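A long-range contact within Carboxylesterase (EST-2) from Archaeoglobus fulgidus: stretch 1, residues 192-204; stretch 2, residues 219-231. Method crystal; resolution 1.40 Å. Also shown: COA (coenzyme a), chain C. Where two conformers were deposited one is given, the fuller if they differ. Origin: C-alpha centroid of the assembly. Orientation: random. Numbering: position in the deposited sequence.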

ATOM      1  N   THR A 192     -13.542   1.014  -7.124  1.00 17.26           N
ATOM      2  CA  THR A 192     -12.097   1.085  -7.060  1.00 14.39           C
ATOM      3  C   THR A 192     -11.661   2.506  -7.396  1.00 16.65           C
ATOM      4  O   THR A 192     -12.172   3.128  -8.327  1.00 18.72           O
ATOM      5  N   LEU A 193     -10.696   2.995  -6.639  1.00 14.83           N
ATOM      6  CA  LEU A 193     -10.021   4.264  -6.909  1.00 15.23           C
ATOM      7  C   LEU A 193      -8.579   3.933  -7.171  1.00 14.23           C
ATOM      8  O   LEU A 193      -7.958   3.165  -6.411  1.00 14.98           O
ATOM      9  N   VAL A 194      -8.040   4.449  -8.279  1.00 14.31           N
ATOM     10  CA  VAL A 194      -6.662   4.145  -8.685  1.00 14.07           C
ATOM     11  C   VAL A 194      -5.915   5.466  -8.654  1.00 14.77           C
ATOM     12  O   VAL A 194      -6.352   6.432  -9.309  1.00 15.48           O
ATOM     13  N   ILE A 195      -4.857   5.562  -7.853  1.00 12.91           N
ATOM     14  CA  ILE A 195      -4.154   6.806  -7.634  1.00 13.53           C
ATOM     15  C   ILE A 195      -2.685   6.621  -7.950  1.00 14.23           C
ATOM     16  O   ILE A 195      -2.068   5.653  -7.473  1.00 14.44           O
ATOM     17  N   VAL A 196      -2.093   7.550  -8.713  1.00 13.97           N
ATOM     18  CA  VAL A 196      -0.669   7.508  -8.982  1.00 15.40           C
ATOM     19  C   VAL A 196      -0.158   8.930  -9.042  1.00 15.06           C
ATOM     20  O   VAL A 196      -0.862   9.825  -9.502  1.00 15.16           O
ATOM     21  N   GLY A 197       1.046   9.145  -8.539  1.00 14.50           N
ATOM     22  CA  GLY A 197       1.727  10.407  -8.730  1.00 14.86           C
ATOM     23  C   GLY A 197       2.159  10.517 -10.180  1.00 16.53           C
ATOM     24  O   GLY A 197       2.663   9.541 -10.754  1.00 17.41           O
ATOM     25  N   GLU A 198       2.022  11.716 -10.738  1.00 14.91           N
ATOM     26  CA  GLU A 198       2.349  11.933 -12.163  1.00 18.08           C
ATOM     27  C   GLU A 198       3.776  11.527 -12.521  1.00 19.50           C
ATOM     28  O   GLU A 198       3.994  11.047 -13.634  1.00 22.46           O
ATOM     29  N   GLU A 199       4.715  11.657 -11.577  1.00 16.59           N
ATOM     30  CA  GLU A 199       6.135  11.407 -11.826  0.60 19.21           C
ATOM     31  C   GLU A 199       6.601  10.006 -11.415  1.00 18.17           C
ATOM     32  O   GLU A 199       7.767   9.697 -11.510  1.00 20.08           O
ATOM     33  N   ASP A 200       5.688   9.137 -10.968  1.00 16.24           N
ATOM     34  CA  ASP A 200       6.081   7.823 -10.437  1.00 15.16           C
ATOM     35  C   ASP A 200       6.784   6.974 -11.506  1.00 16.67           C
ATOM     36  O   ASP A 200       6.194   6.696 -12.564  1.00 18.01           O
ATOM     37  N   LYS A 201       8.012   6.529 -11.225  1.00 16.33           N
ATOM     38  CA  LYS A 201       8.762   5.675 -12.147  0.60 17.76           C
ATOM     39  C   LYS A 201       8.870   4.229 -11.684  1.00 16.24           C
ATOM     40  O   LYS A 201       9.297   3.358 -12.443  1.00 20.02           O
ATOM     41  N   LEU A 202       8.489   3.944 -10.441  1.00 15.31           N
ATOM     42  CA  LEU A 202       8.488   2.574  -9.960  1.00 15.97           C
ATOM     43  C   LEU A 202       7.241   1.834 -10.429  1.00 14.70           C
ATOM     44  O   LEU A 202       7.299   0.658 -10.771  1.00 15.11           O
ATOM     45  N   THR A 203       6.100   2.515 -10.351  1.00 14.19           N
ATOM     46  CA  THR A 203       4.811   1.965 -10.784  1.00 13.88           C
ATOM     47  C   THR A 203       4.180   3.083 -11.610  1.00 13.53           C
ATOM     48  O   THR A 203       3.474   3.926 -11.117  1.00 14.11           O
ATOM     49  N   PRO A 204       4.510   3.112 -12.911  1.00 14.60           N
ATOM     50  CA  PRO A 204       4.172   4.291 -13.706  1.00 15.64           C
ATOM     51  C   PRO A 204       2.714   4.347 -14.139  1.00 15.12           C
ATOM     52  O   PRO A 204       1.897   3.455 -13.825  1.00 14.26           O
ATOM     53  N   GLU A 219     -12.137   4.646 -10.959  1.00 16.36           N
ATOM     54  CA  GLU A 219     -11.823   6.015 -11.324  0.70 15.01           C
ATOM     55  C   GLU A 219     -10.317   6.168 -11.171  1.00 16.84           C
ATOM     56  O   GLU A 219      -9.735   5.613 -10.233  1.00 17.41           O
ATOM     57  N   LEU A 220      -9.685   6.901 -12.084  1.00 15.44           N
ATOM     58  CA  LEU A 220      -8.249   7.140 -12.070  1.00 14.69           C
ATOM     59  C   LEU A 220      -7.978   8.567 -11.688  1.00 15.08           C
ATOM     60  O   LEU A 220      -8.583   9.483 -12.258  1.00 16.22           O
ATOM     61  N   VAL A 221      -7.061   8.788 -10.739  1.00 13.77           N
ATOM     62  CA  VAL A 221      -6.624  10.100 -10.304  1.00 14.69           C
ATOM     63  C   VAL A 221      -5.117  10.138 -10.368  1.00 16.47           C
ATOM     64  O   VAL A 221      -4.427   9.399  -9.641  1.00 16.30           O
ATOM     65  N   VAL A 222      -4.599  10.974 -11.244  1.00 13.87           N
ATOM     66  CA  VAL A 222      -3.182  11.223 -11.362  1.00 13.66           C
ATOM     67  C   VAL A 222      -2.942  12.522 -10.608  1.00 14.66           C
ATOM     68  O   VAL A 222      -3.604  13.533 -10.860  1.00 15.89           O
ATOM     69  N   ILE A 223      -1.981  12.506  -9.683  1.00 13.71           N
ATOM     70  CA  ILE A 223      -1.699  13.674  -8.835  0.70 14.64           C
ATOM     71  C   ILE A 223      -0.435  14.360  -9.301  1.00 17.12           C
ATOM     72  O   ILE A 223       0.657  13.813  -9.220  1.00 16.39           O
ATOM     73  N   PRO A 224      -0.572  15.604  -9.794  1.00 18.44           N
ATOM     74  CA  PRO A 224       0.632  16.300 -10.237  1.00 21.22           C
ATOM     75  C   PRO A 224       1.656  16.604  -9.150  1.00 18.97           C
ATOM     76  O   PRO A 224       1.274  16.805  -8.005  1.00 19.73           O
ATOM     77  N   GLY A 225       2.939  16.647  -9.515  1.00 19.41           N
ATOM     78  CA  GLY A 225       3.998  17.016  -8.591  1.00 20.30           C
ATOM     79  C   GLY A 225       4.346  15.995  -7.524  1.00 18.93           C
ATOM     80  O   GLY A 225       5.054  16.295  -6.563  1.00 24.11           O
ATOM     81  N   ALA A 226       3.835  14.781  -7.689  1.00 17.27           N
ATOM     82  CA  ALA A 226       4.166  13.660  -6.814  1.00 17.96           C
ATOM     83  C   ALA A 226       4.696  12.521  -7.643  1.00 16.51           C
ATOM     84  O   ALA A 226       4.390  12.397  -8.840  1.00 16.82           O
ATOM     85  N   SER A 227       5.482  11.670  -7.001  1.00 17.41           N
ATOM     86  CA  SER A 227       5.977  10.456  -7.596  1.00 17.21           C
ATOM     87  C   SER A 227       5.326   9.278  -6.861  1.00 15.53           C
ATOM     88  O   SER A 227       4.155   9.356  -6.508  1.00 17.20           O
ATOM     89  N   HIS A 228       6.066   8.221  -6.624  1.00 14.42           N
ATOM     90  CA  HIS A 228       5.555   6.999  -5.985  1.00 13.82           C
ATOM     91  C   HIS A 228       5.024   7.255  -4.600  1.00 15.68           C
ATOM     92  O   HIS A 228       4.002   6.659  -4.231  1.00 18.25           O
ATOM     93  N   MET A 229       5.648   8.150  -3.843  1.00 14.13           N
ATOM     94  CA  MET A 229       5.263   8.409  -2.437  1.00 15.04           C
ATOM     95  C   MET A 229       4.183   9.493  -2.290  1.00 13.77           C
ATOM     96  O   MET A 229       4.222  10.344  -1.395  1.00 15.01           O
ATOM     97  N   VAL A 230       3.170   9.397  -3.143  1.00 12.84           N
ATOM     98  CA  VAL A 230       2.138  10.407  -3.291  1.00 13.88           C
ATOM     99  C   VAL A 230       1.393  10.755  -1.996  1.00 14.47           C
ATOM    100  O   VAL A 230       1.039  11.895  -1.754  1.00 15.81           O
ATOM    101  N   MET A 231       1.165   9.767  -1.122  1.00 14.19           N
ATOM    102  CA  MET A 231       0.423  10.018   0.121  1.00 13.37           C
ATOM    103  C   MET A 231       1.211  10.852   1.120  1.00 15.19           C
ATOM    104  O   MET A 231       0.615  11.440   2.002  1.00 15.01           O
TER

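The two stretches meet as neighbouring parallel strands, 192-197 and 219-223, whose axes diverge by 17° and approach to 4.7 Å, and then continue as loops that converge on Asp200 and His228. Along the strands the backbone satisfies itself in the usual parallel alternation. Glu219 N donates to Thr192 O (3.0 Å), Val194 N to Glu219 O (2.8 Å), Val221 N to Val194 O (2.8 Å), Val196 N to Val221 O (3.1 Å), Ile223 N to Val196 O (2.9 Å) and Glu198 N to Ile223 O (2.9 Å). The strand side chains described below meet mainly through hydrocarbon.

On the face carrying Leu193, Ile195, Glu219, Val221 and Ile223, Leu193 (t, p) brings CD1 to 3.8 Å from CG2 of Val221 (t). Ile195 (m, t) places CG2 3.9 Å from CD1 of Ile223 (m, t) and 4.4 Å from CG1 of Val230 (p), so the first residue of the helix also touches this layer. Gly197 lies on the same face, where a CB would fall 2.1 Å from Ser227 O and 2.6 Å from Ala226 O; the absence of a side chain lets the returning loop press against the strand. On the other face, Val194 CG1 (t) lies 3.9 Å from Leu220 CD1 (t, p), and Val196 CG1 (p) lies 4.1 Å from Val222 CG2 (t).

Beyond the strands, a type I turn from Gly197 to Asp200 faces a type II turn from Ile223 to Ala226. Glu199 N donates to Ala226 O (2.9 Å), while Asp200 N is satisfied within its own turn by Gly197 O at 3.1 Å. Glu198 (t, t) points toward the second stretch, its CB 3.8 Å from Val222 CG1. Water 2 joins the two turns: it accepts from Gly225 N (2.7 Å from the water O) and donates to Glu199 OE2 (3.0 Å from the same O), with a weak bond to Glu198 OE2 at 3.3 Å.

Asp200 (t) is the polar hub. Asp200 OD1 accepts from Thr203 N in a nearly linear bond of 2.9 Å and, weakly, from Leu202 N, also at 2.9 Å. Asp200 OD2 receives Thr203 OG1 at 2.8 Å and, across the stretches, His228 ND1 at 2.9 Å. The His228 ND1 to Asp200 OD2 bond meets the imidazole of His228 (t) at its edge, while Leu202 (m, t) lays CD1 over one ring face, 4.0 Å from the centroid of the His228 ring. Thr203 OG1 (p) also lies near the ring plane, 3.1 Å from His228 ND1. Water 1 accepts from Gly197 N (2.9 Å from the water O), satisfying an amide that the strand pairing leaves free, and lies 2.8 Å through its O from Asp200 OD2. Coenzyme A meets this loop at a backbone carbonyl, its N4P donating to Leu202 O at 2.9 Å.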

ATOM      1  CB  THR A 192     -11.476   0.029  -7.983  1.00 17.08           C
ATOM      2  OG1 THR A 192     -11.848  -1.304  -7.552  1.00 19.47           O
ATOM      3  CG2 THR A 192      -9.985   0.048  -7.945  1.00 19.19           C
ATOM      4  CB  LEU A 193     -10.151   5.212  -5.730  1.00 14.80           C
ATOM      5  CG  LEU A 193      -9.464   6.573  -5.871  1.00 16.49           C
ATOM      6  CD1 LEU A 193     -10.112   7.375  -6.988  1.00 20.92           C
ATOM      7  CD2 LEU A 193      -9.550   7.313  -4.568  1.00 15.79           C
ATOM      8  CB  VAL A 194      -6.621   3.503 -10.083  1.00 14.97           C
ATOM      9  CG1 VAL A 194      -5.218   3.171 -10.508  1.00 15.75           C
ATOM     10  CG2 VAL A 194      -7.517   2.256 -10.151  1.00 16.28           C
ATOM     11  CB  ILE A 195      -4.272   7.311  -6.178  1.00 15.71           C
ATOM     12  CG1 ILE A 195      -5.734   7.522  -5.758  1.00 19.62           C
ATOM     13  CG2 ILE A 195      -3.488   8.592  -5.975  1.00 17.86           C
ATOM     14  CD1 ILE A 195      -5.940   7.880  -4.278  1.00 21.64           C
ATOM     15  CB  VAL A 196      -0.367   6.712 -10.283  1.00 14.68           C
ATOM     16  CG1 VAL A 196      -1.020   7.351 -11.493  1.00 18.57           C
ATOM     17  CG2 VAL A 196       1.120   6.520 -10.512  1.00 15.75           C
ATOM     18  CB  GLU A 198       2.085  13.398 -12.483  1.00 21.13           C
ATOM     19  CG  GLU A 198       2.214  13.763 -13.957  1.00 27.47           C
ATOM     20  CD  GLU A 198       1.841  15.216 -14.204  1.00 40.46           C
ATOM     21  OE1 GLU A 198       0.716  15.612 -13.826  1.00 72.44           O
ATOM     22  OE2 GLU A 198       2.667  15.948 -14.790  1.00 70.28           O
ATOM     23  CB  GLU A 199       6.971  12.469 -11.099  0.60 19.23           C
ATOM     24  CG  GLU A 199       6.565  13.878 -11.507  0.60 27.10           C
ATOM     25  CD  GLU A 199       7.444  14.978 -10.943  0.60 31.52           C
ATOM     26  OE1 GLU A 199       8.638  14.724 -10.665  0.60 30.89           O
ATOM     27  OE2 GLU A 199       6.924  16.109 -10.806  0.60 34.53           O
ATOM     28  CB  ASP A 200       4.800   7.103  -9.935  1.00 14.95           C
ATOM     29  CG  ASP A 200       5.074   5.831  -9.142  1.00 16.52           C
ATOM     30  OD1 ASP A 200       6.139   5.213  -9.263  1.00 16.27           O
ATOM     31  OD2 ASP A 200       4.152   5.436  -8.381  1.00 15.24           O
ATOM     32  CB  LYS A 201      10.149   6.273 -12.407  0.60 21.42           C
ATOM     33  CG  LYS A 201      10.061   7.611 -13.127  0.60 27.54           C
ATOM     34  CD  LYS A 201      11.333   8.043 -13.799  0.60 36.63           C
ATOM     35  CE  LYS A 201      11.459   7.665 -15.266  0.60 59.24           C
ATOM     36  NZ  LYS A 201      12.887   7.533 -15.663  0.60 52.84           N
ATOM     37  CB  LEU A 202       8.602   2.518  -8.435  1.00 16.11           C
ATOM     38  CG  LEU A 202       9.951   2.950  -7.855  1.00 16.23           C
ATOM     39  CD1 LEU A 202       9.879   3.046  -6.346  1.00 18.15           C
ATOM     40  CD2 LEU A 202      11.028   1.946  -8.301  1.00 18.72           C
ATOM     41  CB  THR A 203       3.919   1.564  -9.585  1.00 13.24           C
ATOM     42  OG1 THR A 203       3.786   2.646  -8.674  1.00 14.53           O
ATOM     43  CG2 THR A 203       4.500   0.393  -8.836  1.00 15.28           C
ATOM     44  CB  PRO A 204       5.110   4.168 -14.908  1.00 16.96           C
ATOM     45  CG  PRO A 204       5.351   2.722 -15.028  1.00 18.53           C
ATOM     46  CD  PRO A 204       5.366   2.173 -13.635  1.00 14.31           C
ATOM     47  CB  GLU A 219     -12.492   6.977 -10.412  0.70 18.99           C
ATOM     48  CG  GLU A 219     -13.942   7.258 -10.645  0.70 20.34           C
ATOM     49  CD  GLU A 219     -14.545   8.029  -9.507  0.70 28.16           C
ATOM     50  OE1 GLU A 219     -14.783   7.388  -8.460  0.70 43.99           O
ATOM     51  OE2 GLU A 219     -14.736   9.255  -9.630  0.70 33.33           O
ATOM     52  CB  LEU A 220      -7.681   6.839 -13.440  1.00 15.60           C
ATOM     53  CG  LEU A 220      -6.211   7.161 -13.659  1.00 16.22           C
ATOM     54  CD1 LEU A 220      -5.303   6.293 -12.785  1.00 16.97           C
ATOM     55  CD2 LEU A 220      -5.876   6.963 -15.131  1.00 19.18           C
ATOM     56  CB  VAL A 221      -7.092  10.408  -8.868  1.00 17.47           C
ATOM     57  CG1 VAL A 221      -6.559  11.751  -8.402  1.00 19.63           C
ATOM     58  CG2 VAL A 221      -8.617  10.412  -8.817  1.00 19.93           C
ATOM     59  CB  VAL A 222      -2.750  11.350 -12.838  1.00 14.80           C
ATOM     60  CG1 VAL A 222      -1.264  11.644 -12.953  1.00 15.49           C
ATOM     61  CG2 VAL A 222      -3.138  10.093 -13.603  1.00 17.12           C
ATOM     62  CB  ILE A 223      -1.596  13.287  -7.348  0.70 14.54           C
ATOM     63  CG1 ILE A 223      -2.959  12.704  -6.940  0.70 15.30           C
ATOM     64  CG2 ILE A 223      -1.205  14.503  -6.489  0.70 16.61           C
ATOM     65  CD1 ILE A 223      -3.179  12.410  -5.480  0.70 19.00           C
ATOM     66  CB  PRO A 224       0.072  17.619 -10.801  1.00 26.13           C
ATOM     67  CG  PRO A 224      -1.358  17.390 -11.049  1.00 30.29           C
ATOM     68  CD  PRO A 224      -1.805  16.380 -10.050  1.00 22.20           C
ATOM     69  CB  ALA A 226       2.943  13.218  -6.058  1.00 18.55           C
ATOM     70  CB  SER A 227       7.509  10.458  -7.526  1.00 16.06           C
ATOM     71  OG  SER A 227       8.064   9.280  -8.087  1.00 17.50           O
ATOM     72  CB  HIS A 228       6.669   5.959  -5.973  1.00 15.16           C
ATOM     73  CG  HIS A 228       6.270   4.564  -5.610  1.00 13.15           C
ATOM     74  ND1 HIS A 228       5.390   3.835  -6.362  1.00 14.31           N
ATOM     75  CD2 HIS A 228       6.718   3.731  -4.642  1.00 15.16           C
ATOM     76  CE1 HIS A 228       5.304   2.608  -5.867  1.00 15.72           C
ATOM     77  NE2 HIS A 228       6.080   2.523  -4.811  1.00 17.05           N
ATOM     78  CB  MET A 229       6.509   8.761  -1.607  1.00 14.31           C
ATOM     79  CG  MET A 229       7.612   7.741  -1.662  1.00 15.83           C
ATOM     80  SD  MET A 229       7.074   6.060  -1.323  1.00 20.63           S
ATOM     81  CE  MET A 229       6.458   6.223   0.331  1.00 22.50           C
ATOM     82  CB  VAL A 230       1.194  10.012  -4.433  1.00 15.29           C
ATOM     83  CG1 VAL A 230       0.489   8.677  -4.168  1.00 15.79           C
ATOM     84  CG2 VAL A 230       0.175  11.091  -4.700  1.00 17.42           C
ATOM     85  CB  MET A 231      -0.027   8.692   0.763  1.00 13.17           C
ATOM     86  CG  MET A 231       1.070   7.866   1.425  1.00 14.94           C
ATOM     87  SD  MET A 231       2.388   7.245   0.381  1.00 17.52           S
ATOM     88  CE  MET A 231       1.379   6.235  -0.653  1.00 19.69           C
TER
HETATM   89  N1A COA C1257       0.725  -3.272 -15.650  1.00 20.45           N
HETATM   90  C2A COA C1257       0.631  -3.245 -16.987  1.00 23.06           C
HETATM   91  N3A COA C1257       1.581  -3.771 -17.770  1.00 27.31           N
HETATM   92  C4A COA C1257       2.666  -4.372 -17.234  1.00 22.76           C
HETATM   93  C5A COA C1257       2.840  -4.447 -15.798  1.00 20.79           C
HETATM   94  C6A COA C1257       1.774  -3.863 -15.002  1.00 20.31           C
HETATM   95  N6A COA C1257       1.864  -3.884 -13.656  1.00 18.08           N
HETATM   96  N7A COA C1257       4.001  -5.063 -15.526  1.00 22.45           N
HETATM   97  C8A COA C1257       4.518  -5.392 -16.723  1.00 29.53           C
HETATM   98  N9A COA C1257       3.719  -4.970 -17.725  1.00 29.43           N
HETATM   99  C1B COA C1257       4.009  -5.132 -19.163  1.00 31.94           C
HETATM  100  C2B COA C1257       5.138  -4.206 -19.513  1.00 28.71           C
HETATM  101  O2B COA C1257       4.630  -2.903 -19.796  1.00 35.12           O
HETATM  102  C3B COA C1257       5.781  -4.938 -20.678  1.00 38.10           C
HETATM  103  O3B COA C1257       5.061  -4.629 -21.870  1.00 50.13           O
HETATM  104  P3B COA C1257       5.803  -4.295 -23.268  1.00 54.57           P
HETATM  105  O7A COA C1257       6.508  -5.603 -23.560  1.00 66.89           O
HETATM  106  O8A COA C1257       6.699  -3.120 -22.934  1.00 43.84           O
HETATM  107  O9A COA C1257       4.660  -3.943 -24.196  1.00 65.70           O
HETATM  108  C4B COA C1257       5.593  -6.402 -20.330  1.00 26.28           C
HETATM  109  O4B COA C1257       4.475  -6.441 -19.421  1.00 29.39           O
HETATM  110  C5B COA C1257       6.804  -7.060 -19.688  1.00 27.50           C
HETATM  111  O5B COA C1257       7.165  -6.330 -18.505  1.00 25.67           O
HETATM  112  P1A COA C1257       7.791  -7.070 -17.225  1.00 24.39           P
HETATM  113  O1A COA C1257       7.045  -8.298 -16.903  1.00 23.99           O
HETATM  114  O2A COA C1257       7.857  -5.988 -16.147  1.00 23.91           O
HETATM  115  O3A COA C1257       9.274  -7.564 -17.604  1.00 27.30           O
HETATM  116  P2A COA C1257      10.489  -6.754 -18.279  1.00 30.20           P
HETATM  117  O4A COA C1257      11.594  -7.772 -18.211  1.00 35.35           O
HETATM  118  O5A COA C1257      10.036  -6.106 -19.551  1.00 36.21           O
HETATM  119  O6A COA C1257      10.836  -5.500 -17.316  1.00 28.66           O
HETATM  120  CBP COA C1257      11.585  -4.302 -15.417  1.00 21.99           C
HETATM  121  CCP COA C1257      11.347  -5.687 -16.003  1.00 29.29           C
HETATM  122  CDP COA C1257      12.068  -4.472 -13.979  1.00 25.76           C
HETATM  123  CEP COA C1257      12.668  -3.597 -16.259  1.00 28.13           C
HETATM  124  CAP COA C1257      10.254  -3.508 -15.448  1.00 26.55           C
HETATM  125  OAP COA C1257       9.205  -4.262 -14.787  1.00 24.69           O
HETATM  126  C9P COA C1257      10.381  -2.142 -14.810  1.00 24.63           C
HETATM  127  O9P COA C1257      11.042  -1.276 -15.344  1.00 25.62           O
HETATM  128  N8P COA C1257       9.705  -1.943 -13.664  1.00 24.01           N
HETATM  129  C7P COA C1257       9.586  -0.639 -13.005  1.00 22.35           C
HETATM  130  C6P COA C1257      10.668  -0.365 -11.966  1.00 22.24           C
HETATM  131  C5P COA C1257      10.623  -1.145 -10.667  1.00 22.76           C
HETATM  132  O5P COA C1257      11.639  -1.707 -10.238  1.00 21.01           O
HETATM  133  N4P COA C1257       9.472  -1.137  -9.990  1.00 21.12           N
HETATM  134  C3P COA C1257       9.329  -1.741  -8.685  1.00 24.81           C
HETATM  135  C2P COA C1257       7.933  -2.299  -8.536  1.00 23.39           C
HETATM  136  S1P COA C1257       7.732  -2.906  -6.846  1.00 24.44           S
HETATM  137  O   HOH W   1       2.124   6.865  -7.089  1.00 15.57           O
HETATM  138  O   HOH W   2       4.215  16.533 -11.941  1.00 33.77           O